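Local coordinates for protein nitroalkane oxidase (Podospora anserina, PDB 3MKH) that oxidises primary and secondary nitroalkanes to aldehydes or ketones with the help of FAD and molecular oxygen, releasing nitrite and hydrogen peroxide, at residues Pro49-Ala54 / Gly58-Gln63; Glu125-Ala130 / Ala175-Lys180; Lys12-Ala17 / Leu75-Ile80; Gln31-His36 / Glu89-Leu94; Gly283-Ala288 / Ser360-Lys365. One frame throughout, in Å; residues are numbered along the deposited sequence.

Interaction 1 of 5, residues Pro49-Ala54 / Gly58-Gln63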
# COMPACT_ATOMS: atom_id res chain seq x y z
N PRO A 49 -6.89 2.96 -42.31
CA PRO A 49 -7.80 4.01 -42.77
C PRO A 49 -8.10 5.08 -41.71
O PRO A 49 -8.14 6.27 -42.03
CB PRO A 49 -9.07 3.23 -43.14
CG PRO A 49 -8.55 1.87 -43.56
CD PRO A 49 -7.38 1.61 -42.64
N THR A 50 -8.30 4.68 -40.46
CA THR A 50 -8.56 5.71 -39.46
C THR A 50 -7.31 6.49 -39.08
O THR A 50 -7.39 7.67 -38.74
CB THR A 50 -9.29 5.20 -38.21
OG1 THR A 50 -8.65 4.04 -37.72
CG2 THR A 50 -10.75 4.85 -38.53
N TYR A 51 -6.15 5.85 -39.15
CA TYR A 51 -4.90 6.58 -39.00
C TYR A 51 -4.77 7.64 -40.10
O TYR A 51 -4.39 8.79 -39.84
CB TYR A 51 -3.72 5.60 -39.02
CG TYR A 51 -2.34 6.20 -38.79
CD1 TYR A 51 -1.68 6.87 -39.82
CD2 TYR A 51 -1.70 6.05 -37.58
CE1 TYR A 51 -0.41 7.40 -39.62
CE2 TYR A 51 -0.42 6.57 -37.38
CZ TYR A 51 0.21 7.24 -38.41
OH TYR A 51 1.48 7.75 -38.22
N ALA A 52 -5.10 7.27 -41.34
CA ALA A 52 -5.06 8.23 -42.45
C ALA A 52 -6.02 9.40 -42.21
O ALA A 52 -5.75 10.53 -42.61
CB ALA A 52 -5.39 7.54 -43.78
N ALA A 53 -7.15 9.12 -41.56
CA ALA A 53 -8.11 10.17 -41.25
C ALA A 53 -7.54 11.13 -40.21
O ALA A 53 -7.79 12.34 -40.28
CB ALA A 53 -9.45 9.58 -40.76
N ALA A 54 -6.79 10.60 -39.24
CA ALA A 54 -6.13 11.43 -38.23
C ALA A 54 -5.05 12.29 -38.86
O ALA A 54 -4.84 13.45 -38.49
CB ALA A 54 -5.51 10.55 -37.13
N GLY A 58 -4.68 16.64 -39.42
CA GLY A 58 -3.52 17.42 -39.03
C GLY A 58 -2.72 16.89 -37.84
O GLY A 58 -1.84 17.58 -37.33
N ILE A 59 -3.01 15.66 -37.40
CA ILE A 59 -2.41 15.15 -36.15
C ILE A 59 -0.88 15.03 -36.22
O ILE A 59 -0.18 15.32 -35.25
CB ILE A 59 -3.05 13.81 -35.69
CG1 ILE A 59 -4.54 13.99 -35.46
CG2 ILE A 59 -2.45 13.36 -34.36
CD1 ILE A 59 -4.86 14.98 -34.34
N LEU A 60 -0.36 14.59 -37.36
CA LEU A 60 1.08 14.43 -37.50
C LEU A 60 1.79 15.80 -37.55
O LEU A 60 2.88 15.97 -36.98
CB LEU A 60 1.42 13.59 -38.73
CG LEU A 60 1.52 12.06 -38.52
CD1 LEU A 60 0.61 11.54 -37.45
CD2 LEU A 60 1.40 11.26 -39.81
N LYS A 61 1.19 16.77 -38.23
CA LYS A 61 1.77 18.13 -38.22
C LYS A 61 1.94 18.63 -36.79
O LYS A 61 2.91 19.33 -36.46
CB LYS A 61 0.88 19.10 -39.00
CG LYS A 61 0.58 18.70 -40.45
CD LYS A 61 -0.25 19.78 -41.16
CE LYS A 61 -1.33 19.18 -42.05
NZ LYS A 61 -1.94 20.19 -42.98
N GLY A 62 0.99 18.26 -35.94
CA GLY A 62 1.00 18.64 -34.54
C GLY A 62 2.06 17.95 -33.70
O GLY A 62 2.32 18.36 -32.57
N GLN A 63 2.68 16.92 -34.25
CA GLN A 63 3.75 16.22 -33.55
C GLN A 63 5.12 16.77 -33.94
O GLN A 63 6.13 16.33 -33.42
CB GLN A 63 3.69 14.72 -33.87
CG GLN A 63 2.44 14.05 -33.35
CD GLN A 63 2.28 12.64 -33.86
OE1 GLN A 63 2.90 12.23 -34.85
NE2 GLN A 63 1.43 11.87 -33.18
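Tyr51 and Leu60 cross at about a right angle, the phenol reaching out from helix 48-56 so that its oxygen meets the two methyls of the leucine. With CG anti to the backbone N (chi1 -177°), the ring of Tyr51 swings toward Leu60, bringing OH to 3.9 Å from Leu60 CD2, and CD1 is almost as near. The ring meets CD2 obliquely. The polar needs of that hydroxyl are met elsewhere, by hydrogen bonds with Pro128 O and Thr99 OG1, so toward Leu60 it serves as a packing surface.

Closer to the backbone, Ile59 turns its CG1 branch to Ala54, with CG1 3.9 Å from Ala54 CB and 3.1 Å from Ala54 O. That same carbonyl accepts a hydrogen bond from Ile59 N at 3.1 Å, with an N-H...O angle of 161°. Leu25 of helix 9-33 and Ile96 of helix 90-109 also pack on Ala54.

Gly58 lets the chain leave the helix: its positive phi of 93° would jam a CB against the preceding carbonyl oxygen. Positive phi here with two bonds back into the last turn, among them Ile59 N to Ala54 O, makes a Schellman motif ending helix 48-56 in the N-terminal acyl-CoA dehydrogenase domain.

Interaction 2 of 5, residues Glu125-Ala130 / Ala175-Lys180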
# COMPACT_ATOMS: atom_id res chain seq x y z
N GLU A 125 -1.40 14.35 -45.77
CA GLU A 125 -2.03 13.20 -46.44
C GLU A 125 -1.24 11.89 -46.34
O GLU A 125 -0.14 11.85 -45.79
CB GLU A 125 -2.37 13.53 -47.90
CG GLU A 125 -1.22 14.00 -48.74
CD GLU A 125 -1.70 14.61 -50.05
OE1 GLU A 125 -1.07 14.34 -51.11
OE2 GLU A 125 -2.70 15.35 -50.03
N GLY A 126 -1.83 10.82 -46.87
CA GLY A 126 -1.29 9.49 -46.71
C GLY A 126 -1.35 9.02 -45.26
O GLY A 126 -2.16 9.52 -44.47
N SER A 127 -0.49 8.07 -44.92
CA SER A 127 -0.49 7.51 -43.59
C SER A 127 0.91 7.09 -43.19
O SER A 127 1.13 5.93 -42.85
CB SER A 127 -1.45 6.31 -43.54
OG SER A 127 -1.19 5.41 -44.62
N PRO A 128 1.87 8.04 -43.20
CA PRO A 128 3.26 7.71 -42.88
C PRO A 128 3.41 7.34 -41.40
O PRO A 128 2.77 7.95 -40.55
CB PRO A 128 4.01 9.01 -43.18
CG PRO A 128 2.97 10.11 -42.98
CD PRO A 128 1.67 9.49 -43.43
N LEU A 129 4.26 6.36 -41.12
CA LEU A 129 4.53 5.90 -39.77
C LEU A 129 5.99 6.15 -39.42
O LEU A 129 6.87 5.96 -40.26
CB LEU A 129 4.28 4.39 -39.68
CG LEU A 129 2.84 3.91 -39.69
CD1 LEU A 129 2.82 2.42 -39.99
CD2 LEU A 129 2.19 4.22 -38.36
N ALA A 130 6.23 6.56 -38.18
CA ALA A 130 7.57 6.75 -37.66
C ALA A 130 7.71 5.92 -36.39
O ALA A 130 6.72 5.60 -35.74
CB ALA A 130 7.87 8.25 -37.37
N ALA A 175 7.74 -1.76 -38.12
CA ALA A 175 7.60 -2.64 -39.28
C ALA A 175 6.67 -2.11 -40.37
O ALA A 175 6.59 -2.68 -41.46
CB ALA A 175 7.18 -4.05 -38.82
N GLY A 176 5.97 -1.00 -40.10
CA GLY A 176 5.09 -0.40 -41.11
C GLY A 176 3.79 -1.15 -41.30
O GLY A 176 3.58 -2.20 -40.69
N TRP A 177 2.91 -0.63 -42.15
CA TRP A 177 1.60 -1.23 -42.36
C TRP A 177 1.67 -2.63 -42.98
O TRP A 177 0.81 -3.48 -42.72
CB TRP A 177 0.72 -0.34 -43.23
CG TRP A 177 0.42 0.99 -42.62
CD1 TRP A 177 0.84 2.21 -43.08
CD2 TRP A 177 -0.35 1.25 -41.44
NE1 TRP A 177 0.37 3.21 -42.26
CE2 TRP A 177 -0.36 2.65 -41.25
CE3 TRP A 177 -1.04 0.43 -40.54
CZ2 TRP A 177 -1.02 3.25 -40.18
CZ3 TRP A 177 -1.70 1.03 -39.46
CH2 TRP A 177 -1.69 2.43 -39.31
N ASP A 178 2.69 -2.85 -43.81
CA ASP A 178 2.81 -4.09 -44.56
C ASP A 178 3.94 -4.98 -44.00
O ASP A 178 4.30 -5.99 -44.60
CB ASP A 178 3.00 -3.82 -46.06
CG ASP A 178 4.34 -3.18 -46.39
OD1 ASP A 178 5.13 -2.89 -45.46
OD2 ASP A 178 4.59 -2.96 -47.60
N PHE A 179 4.50 -4.56 -42.86
CA PHE A 179 5.50 -5.34 -42.16
C PHE A 179 6.85 -5.43 -42.88
O PHE A 179 7.68 -6.27 -42.56
CB PHE A 179 4.95 -6.74 -41.84
CG PHE A 179 3.70 -6.69 -41.00
CD1 PHE A 179 3.65 -5.86 -39.89
CD2 PHE A 179 2.58 -7.43 -41.33
CE1 PHE A 179 2.50 -5.79 -39.12
CE2 PHE A 179 1.43 -7.37 -40.56
CZ PHE A 179 1.40 -6.54 -39.45
N LYS A 180 7.08 -4.55 -43.84
CA LYS A 180 8.37 -4.54 -44.52
C LYS A 180 9.17 -3.28 -44.20
O LYS A 180 10.13 -2.94 -44.90
CB LYS A 180 8.18 -4.72 -46.03
CG LYS A 180 7.64 -6.10 -46.41
CD LYS A 180 7.58 -6.26 -47.92
CE LYS A 180 6.89 -7.56 -48.32
NZ LYS A 180 7.43 -8.74 -47.58
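Ser127 O is gripped by the indole N-H of Trp177: NE1 donates to it over 2.9 Å in a nearly straight bond, N-H...O 168°. The geometry is clean on both sides, since NE1 lies in the carbonyl plane and the oxygen lies in the ring plane, at the edge of the indole. The hydroxyl of Ser127 is engaged elsewhere, with Gln48 NE2.

Leu129 approaches the same indole from above. Its CD1 stands over one face, 3.4 Å from the centre of the five-membered ring and only 11° off the normal, a CH-pi contact. CD2 reaches on to the six-membered ring, 3.8 Å from Trp177 CZ2. CD1 also rests on the backbone, 3.8 Å from Gly176 CA, where a type I turn from Gly176 to Phe179 begins. Trp177 carries CG anti to its carbonyl carbon (chi1 -63°), which brings the indole out of this turn and across to the 125-130 segment. Phe44 stacks with the indole, and Tyr51 meets it edge-to-face.

A leucine in place of Trp177 would probably leave Ser127 O without its donor and take away the flat surface on which Leu129 CD1 rests.

The chemistry is thus divided by direction: a polar bond in the indole plane fixes how the ring is turned, while apolar contact over its face joins the two loops beside the beta-sheet.

Interaction 3 of 5, residues Lys12-Ala17 / Leu75-Ile80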
# COMPACT_ATOMS: atom_id res chain seq x y z
N LYS A 12 -8.86 25.10 -24.04
CA LYS A 12 -10.23 24.61 -24.14
C LYS A 12 -10.47 24.06 -25.53
O LYS A 12 -11.13 23.03 -25.70
CB LYS A 12 -11.24 25.70 -23.80
CG LYS A 12 -11.43 25.88 -22.31
CD LYS A 12 -12.27 27.09 -21.97
CE LYS A 12 -12.20 27.38 -20.47
NZ LYS A 12 -12.92 28.62 -20.09
N GLY A 13 -9.93 24.75 -26.53
CA GLY A 13 -10.07 24.32 -27.91
C GLY A 13 -9.45 22.95 -28.13
O GLY A 13 -10.03 22.07 -28.78
N THR A 14 -8.26 22.76 -27.56
CA THR A 14 -7.58 21.48 -27.65
C THR A 14 -8.42 20.37 -27.02
O THR A 14 -8.57 19.30 -27.61
CB THR A 14 -6.19 21.54 -27.00
OG1 THR A 14 -5.36 22.44 -27.75
CG2 THR A 14 -5.53 20.17 -26.98
N TYR A 15 -8.97 20.63 -25.84
CA TYR A 15 -9.83 19.66 -25.16
C TYR A 15 -11.03 19.28 -26.03
O TYR A 15 -11.32 18.10 -26.20
CB TYR A 15 -10.31 20.21 -23.81
CG TYR A 15 -11.26 19.29 -23.06
CD1 TYR A 15 -10.87 18.00 -22.70
CD2 TYR A 15 -12.53 19.70 -22.70
CE1 TYR A 15 -11.72 17.15 -22.02
CE2 TYR A 15 -13.41 18.85 -22.01
CZ TYR A 15 -12.99 17.59 -21.67
OH TYR A 15 -13.83 16.74 -20.97
N GLN A 16 -11.71 20.28 -26.57
CA GLN A 16 -12.88 20.01 -27.41
C GLN A 16 -12.53 19.25 -28.69
O GLN A 16 -13.23 18.30 -29.07
CB GLN A 16 -13.64 21.31 -27.73
CG GLN A 16 -14.29 21.94 -26.51
CD GLN A 16 -15.23 20.99 -25.79
OE1 GLN A 16 -15.85 20.11 -26.41
NE2 GLN A 16 -15.34 21.14 -24.47
N ALA A 17 -11.44 19.65 -29.34
CA ALA A 17 -10.96 18.91 -30.52
C ALA A 17 -10.58 17.47 -30.17
O ALA A 17 -10.85 16.54 -30.94
CB ALA A 17 -9.78 19.63 -31.16
N LEU A 75 3.45 21.01 -24.22
CA LEU A 75 3.31 19.69 -23.63
C LEU A 75 1.99 19.62 -22.86
O LEU A 75 1.34 18.57 -22.81
CB LEU A 75 4.52 19.42 -22.73
CG LEU A 75 5.16 18.05 -22.60
CD1 LEU A 75 5.08 17.20 -23.89
CD2 LEU A 75 6.61 18.19 -22.11
N ILE A 76 1.57 20.73 -22.26
CA ILE A 76 0.28 20.76 -21.58
C ILE A 76 -0.87 20.37 -22.52
O ILE A 76 -1.74 19.57 -22.17
CB ILE A 76 -0.01 22.15 -20.99
CG1 ILE A 76 0.77 22.37 -19.70
CG2 ILE A 76 -1.49 22.30 -20.66
CD1 ILE A 76 -0.06 22.08 -18.46
N GLU A 77 -0.89 20.95 -23.71
CA GLU A 77 -1.94 20.67 -24.68
C GLU A 77 -1.86 19.23 -25.18
O GLU A 77 -2.88 18.58 -25.43
CB GLU A 77 -1.87 21.65 -25.87
CG GLU A 77 -2.60 22.96 -25.59
CD GLU A 77 -2.04 24.15 -26.37
OE1 GLU A 77 -0.97 24.04 -27.02
OE2 GLU A 77 -2.69 25.22 -26.31
N SER A 78 -0.64 18.73 -25.33
CA SER A 78 -0.44 17.32 -25.64
C SER A 78 -1.01 16.43 -24.54
O SER A 78 -1.62 15.41 -24.83
CB SER A 78 1.05 17.04 -25.84
OG SER A 78 1.46 17.59 -27.07
N ALA A 79 -0.80 16.82 -23.29
CA ALA A 79 -1.30 16.02 -22.17
C ALA A 79 -2.82 15.99 -22.17
O ALA A 79 -3.43 14.98 -21.83
CB ALA A 79 -0.78 16.57 -20.84
N ILE A 80 -3.43 17.10 -22.57
CA ILE A 80 -4.88 17.18 -22.67
C ILE A 80 -5.39 16.22 -23.74
O ILE A 80 -6.30 15.43 -23.51
CB ILE A 80 -5.36 18.63 -22.92
CG1 ILE A 80 -5.15 19.46 -21.65
CG2 ILE A 80 -6.82 18.63 -23.37
CD1 ILE A 80 -5.23 20.99 -21.85
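Thr14 and Ile80 each hold a methyl CG2 anti to the backbone N and beside the carbonyl carbon, which points both methyls across the contact. With OG1 beside the backbone N (chi1 -65°), Thr14 brings its CG2 to the backbone of the partner helix, 3.5 Å from Glu77 O, and leaves OG1 3.5 Å from Glu77 CG. The chain of Glu77, extended beyond CG, crosses Thr14 at about a right angle. Ser10, one turn before Thr14, serves both polar ends: its O bonds with Thr14 OG1 within helix 9-33, and its OG with Glu77 OE2 across to helix 75-88.

One turn further on, Ile80 CG2 settles against the base of Tyr15, 3.7 Å from its CA and 3.9 Å from its CB, and comes near the plane of the ring at its edge. The ring stacks with Tyr426, near the C terminus of a second subunit, which also packs on Ile80.

The helix segments run in nearly the same direction, 28° apart, with axes approaching to 9.2 Å. This is helix-on-helix packing between helix 9-33 and helix 75-88 in the all-helical N-terminal domain of the acyl-CoA dehydrogenase fold, at a subunit contact of the homotetramer.

Interaction 4 of 5, residues Gln31-His36 / Glu89-Leu94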
# COMPACT_ATOMS: atom_id res chain seq x y z
N GLN A 31 -14.14 -0.57 -33.38
CA GLN A 31 -15.17 -1.47 -33.91
C GLN A 31 -14.65 -2.20 -35.15
O GLN A 31 -15.04 -3.34 -35.44
CB GLN A 31 -16.47 -0.72 -34.22
CG GLN A 31 -17.18 -0.17 -32.97
CD GLN A 31 -17.21 -1.16 -31.80
OE1 GLN A 31 -16.68 -0.88 -30.71
NE2 GLN A 31 -17.85 -2.32 -32.01
N THR A 32 -13.73 -1.56 -35.85
CA THR A 32 -13.09 -2.18 -36.99
C THR A 32 -12.13 -3.31 -36.62
O THR A 32 -12.28 -4.43 -37.13
CB THR A 32 -12.38 -1.12 -37.85
OG1 THR A 32 -13.38 -0.29 -38.44
CG2 THR A 32 -11.54 -1.78 -38.94
N TYR A 33 -11.17 -3.05 -35.73
CA TYR A 33 -10.17 -4.09 -35.44
C TYR A 33 -10.72 -5.29 -34.64
O TYR A 33 -10.21 -6.41 -34.73
CB TYR A 33 -8.86 -3.52 -34.86
CG TYR A 33 -8.86 -3.00 -33.43
CD1 TYR A 33 -9.06 -3.85 -32.35
CD2 TYR A 33 -8.55 -1.66 -33.16
CE1 TYR A 33 -9.02 -3.36 -31.02
CE2 TYR A 33 -8.52 -1.18 -31.85
CZ TYR A 33 -8.75 -2.03 -30.79
OH TYR A 33 -8.71 -1.56 -29.49
N LEU A 34 -11.78 -5.05 -33.89
CA LEU A 34 -12.48 -6.10 -33.14
C LEU A 34 -13.03 -7.23 -34.04
O LEU A 34 -13.34 -8.33 -33.57
CB LEU A 34 -13.62 -5.46 -32.34
CG LEU A 34 -13.54 -5.41 -30.82
CD1 LEU A 34 -12.14 -5.53 -30.29
CD2 LEU A 34 -14.25 -4.18 -30.25
N GLN A 35 -13.15 -6.97 -35.33
CA GLN A 35 -13.58 -8.00 -36.28
C GLN A 35 -12.51 -9.07 -36.50
O GLN A 35 -12.79 -10.17 -37.01
CB GLN A 35 -13.96 -7.36 -37.61
CG GLN A 35 -14.96 -6.22 -37.46
CD GLN A 35 -16.40 -6.65 -37.67
OE1 GLN A 35 -16.99 -7.33 -36.82
NE2 GLN A 35 -16.98 -6.26 -38.80
N HIS A 36 -11.27 -8.76 -36.13
CA HIS A 36 -10.19 -9.71 -36.27
C HIS A 36 -9.90 -10.36 -34.92
O HIS A 36 -10.26 -9.80 -33.88
CB HIS A 36 -8.93 -9.03 -36.80
CG HIS A 36 -9.10 -8.46 -38.17
ND1 HIS A 36 -9.35 -9.24 -39.27
CD2 HIS A 36 -9.06 -7.18 -38.61
CE1 HIS A 36 -9.46 -8.47 -40.34
NE2 HIS A 36 -9.28 -7.21 -39.97
N GLU A 89 -10.02 5.21 -26.27
CA GLU A 89 -9.52 4.05 -27.03
C GLU A 89 -8.00 4.06 -27.03
O GLU A 89 -7.36 4.65 -27.91
CB GLU A 89 -10.12 4.01 -28.45
CG GLU A 89 -9.37 3.15 -29.49
CD GLU A 89 -9.16 1.72 -29.05
OE1 GLU A 89 -9.89 1.24 -28.16
OE2 GLU A 89 -8.24 1.07 -29.59
N PRO A 90 -7.40 3.43 -26.01
CA PRO A 90 -5.94 3.45 -25.85
C PRO A 90 -5.17 2.84 -27.02
O PRO A 90 -4.13 3.38 -27.38
CB PRO A 90 -5.71 2.61 -24.60
CG PRO A 90 -7.00 2.72 -23.81
CD PRO A 90 -8.10 2.85 -24.84
N SER A 91 -5.63 1.72 -27.57
CA SER A 91 -4.81 0.99 -28.54
C SER A 91 -4.60 1.78 -29.85
O SER A 91 -3.45 1.99 -30.28
CB SER A 91 -5.39 -0.40 -28.82
OG SER A 91 -4.55 -1.12 -29.72
N ALA A 92 -5.68 2.22 -30.47
CA ALA A 92 -5.57 2.99 -31.70
C ALA A 92 -4.87 4.32 -31.43
O ALA A 92 -4.13 4.83 -32.27
CB ALA A 92 -6.93 3.22 -32.34
N ALA A 93 -5.07 4.87 -30.23
CA ALA A 93 -4.37 6.10 -29.86
C ALA A 93 -2.85 5.90 -29.85
O ALA A 93 -2.10 6.74 -30.34
CB ALA A 93 -4.83 6.60 -28.49
N LEU A 94 -2.39 4.79 -29.27
CA LEU A 94 -0.96 4.60 -29.08
C LEU A 94 -0.22 4.54 -30.42
O LEU A 94 0.90 5.04 -30.54
CB LEU A 94 -0.68 3.35 -28.24
CG LEU A 94 0.80 3.16 -27.89
CD1 LEU A 94 1.33 4.42 -27.21
CD2 LEU A 94 0.99 1.95 -26.99
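The N-cap of helix 90-109 is the centre of this contact, and Tyr33, at the end region of helix 9-33, bonds to the capping residue Glu89. Tyr33 OH donates to Glu89 OE2 over 2.7 Å. The same oxygen accepts from Ala92 N at 2.9 Å, with an N-H...O angle of 161°, which is the capping bond itself. The two donors use different sides of OE2: the phenol comes from the syn side, the amide from the anti side, and they lie on opposite faces of the carboxylate plane. Tyrosine and glutamate approach from opposite directions. OE2 sits at the ring edge, 3.2 Å from Tyr33 CE2, and the ring and carboxylate planes are 54° apart.

A bend in the Glu89 chain at chi2 (54°) curls the carboxylate back over the first helical turn, where Ala92 N can reach it. Ser91 adds a van der Waals contact, its CB 3.6 Å from Tyr33 OH, while its own hydroxyl bonds with Ser237 OG.

Arg30 NH1 also hydrogen-bonds to Tyr33 OH. This nearby positive charge, together with the helix N terminus, would be expected to favour the charged form of the buried glutamate. Replacing Glu89 by an alanine would probably leave both the Ala92 N-H and the Tyr33 hydroxyl without their shared acceptor and open a gap between the helices.

The capped helix runs on to Leu94, which touches FAD, so this is a side-chain N-cap tied to a neighbouring helix at the start of a helix that lines the flavin pocket.

Interaction 5 of 5, residues Gly283-Ala288 / Ser360-Lys365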
# COMPACT_ATOMS: atom_id res chain seq x y z
N GLY A 283 -5.94 9.35 -18.12
CA GLY A 283 -7.03 8.96 -19.00
C GLY A 283 -7.66 7.63 -18.63
O GLY A 283 -8.88 7.48 -18.62
N LEU A 284 -6.82 6.64 -18.33
CA LEU A 284 -7.37 5.34 -17.92
C LEU A 284 -8.07 5.45 -16.57
O LEU A 284 -9.08 4.79 -16.35
CB LEU A 284 -6.27 4.28 -17.83
CG LEU A 284 -5.55 3.89 -19.10
CD1 LEU A 284 -4.47 2.84 -18.79
CD2 LEU A 284 -6.54 3.37 -20.16
N MET A 285 -7.53 6.26 -15.67
CA MET A 285 -8.13 6.42 -14.34
C MET A 285 -9.49 7.07 -14.46
O MET A 285 -10.47 6.61 -13.86
CB MET A 285 -7.21 7.24 -13.43
CG MET A 285 -5.90 6.50 -13.12
SD MET A 285 -4.66 7.48 -12.25
CE MET A 285 -5.41 7.55 -10.62
N ARG A 286 -9.56 8.13 -15.26
CA ARG A 286 -10.83 8.77 -15.58
C ARG A 286 -11.82 7.76 -16.17
O ARG A 286 -12.97 7.67 -15.75
CB ARG A 286 -10.59 9.94 -16.55
CG ARG A 286 -11.87 10.46 -17.19
CD ARG A 286 -11.83 11.98 -17.32
NE ARG A 286 -10.94 12.50 -18.37
CZ ARG A 286 -11.25 12.55 -19.65
NH1 ARG A 286 -12.42 12.06 -20.08
NH2 ARG A 286 -10.41 13.09 -20.53
N ALA A 287 -11.37 6.97 -17.15
CA ALA A 287 -12.27 5.98 -17.75
C ALA A 287 -12.75 4.95 -16.73
O ALA A 287 -13.91 4.57 -16.73
CB ALA A 287 -11.60 5.27 -18.95
N ALA A 288 -11.85 4.49 -15.86
CA ALA A 288 -12.23 3.49 -14.87
C ALA A 288 -13.21 4.08 -13.87
O ALA A 288 -14.24 3.47 -13.53
CB ALA A 288 -10.98 2.95 -14.15
N SER A 360 1.50 6.07 -13.79
CA SER A 360 1.45 4.72 -14.35
C SER A 360 1.02 3.75 -13.26
O SER A 360 0.17 2.90 -13.48
CB SER A 360 2.80 4.29 -14.95
OG SER A 360 3.81 4.26 -13.95
N GLU A 361 1.58 3.90 -12.06
CA GLU A 361 1.29 2.96 -10.99
C GLU A 361 -0.09 3.23 -10.38
O GLU A 361 -0.82 2.30 -10.01
CB GLU A 361 2.42 2.97 -9.95
CG GLU A 361 3.67 2.31 -10.52
CD GLU A 361 4.89 2.34 -9.60
OE1 GLU A 361 4.74 2.64 -8.40
OE2 GLU A 361 5.99 2.05 -10.10
N ALA A 362 -0.45 4.51 -10.31
CA ALA A 362 -1.79 4.87 -9.85
C ALA A 362 -2.90 4.37 -10.78
O ALA A 362 -3.99 4.04 -10.32
CB ALA A 362 -1.90 6.38 -9.65
N ALA A 363 -2.64 4.31 -12.09
CA ALA A 363 -3.60 3.71 -13.02
C ALA A 363 -3.86 2.22 -12.76
O ALA A 363 -5.01 1.75 -12.76
CB ALA A 363 -3.16 3.94 -14.49
N VAL A 364 -2.79 1.46 -12.55
CA VAL A 364 -2.94 0.03 -12.23
C VAL A 364 -3.75 -0.16 -10.93
O VAL A 364 -4.71 -0.94 -10.89
CB VAL A 364 -1.56 -0.68 -12.13
CG1 VAL A 364 -1.73 -2.15 -11.76
CG2 VAL A 364 -0.79 -0.52 -13.45
N LYS A 365 -3.38 0.57 -9.89
CA LYS A 365 -4.10 0.55 -8.61
C LYS A 365 -5.59 0.97 -8.75
O LYS A 365 -6.46 0.37 -8.14
CB LYS A 365 -3.36 1.42 -7.58
CG LYS A 365 -4.07 1.67 -6.25
CD LYS A 365 -4.49 0.38 -5.55
CE LYS A 365 -4.76 0.62 -4.04
NZ LYS A 365 -5.48 1.91 -3.72
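Met285 reaches from helix 262-298 to Ala362 and Ala363 on helix 345-374, joining two long helices of the C-terminal helical bundle of the acyl-CoA dehydrogenase fold. The backbones come close, with Met285 CA and Ala363 CA 5.4 Å apart, which the small alanine side chains permit.

The apolar contacts form the body of the interface. Near the base of the methionine, CG lies 3.6 Å from Ala363 CA and 4.0 Å from Ala363 CB, so this part of the chain lies against the backbone and methyl of one alanine. The tip goes to the other, CB of Ala362. Leu284 is oriented toward the same helix but stays more distant, and it also packs on helices 385-392 and 394-397. Met285 itself is also covered by Gln323, Thr324 and Ala327 of helix 311-340, which places it among three helices of the bundle.

Polar chemistry stays outside the interface, where the flanking charges find other mates. Arg286 forms salt bridges with Glu83 and Glu84 and a cation-pi contact with Trp422 of a second subunit, while Glu361 pairs with Arg407.

The sulfur too lies against the backbone: Met285 SD passes 3.8 Å from Ala363 N, alongside the peptide that links the two alanines. The chain is extended up to this point and then bends at chi3 (73°), which turns the methyl along the partner helix and leaves Met285 CE 3.8 Å from both Ala362 CB and Ala362 O.

In the fold
From the N terminus, helix 9-33 opens two loops: interaction 3 starts near its beginning and closes on helix 75-88, and interaction 4 starts near its end and closes on helix 90-109. Their segments alternate, so the two loops cross. Interaction 1, a short-range closure at the end of helix 48-56, falls within both. These three contacts lie in the N-terminal helical domain. Interaction 2 follows, closing a loop that holds strands 154-158 and 161-168, and touches interaction 1 where Tyr51 meets Pro128, Leu129 and Trp177. Interaction 5 closes last, round helix 311-340 in the C-terminal domain; Leu284 packs on Pro90, joining it to interaction 4.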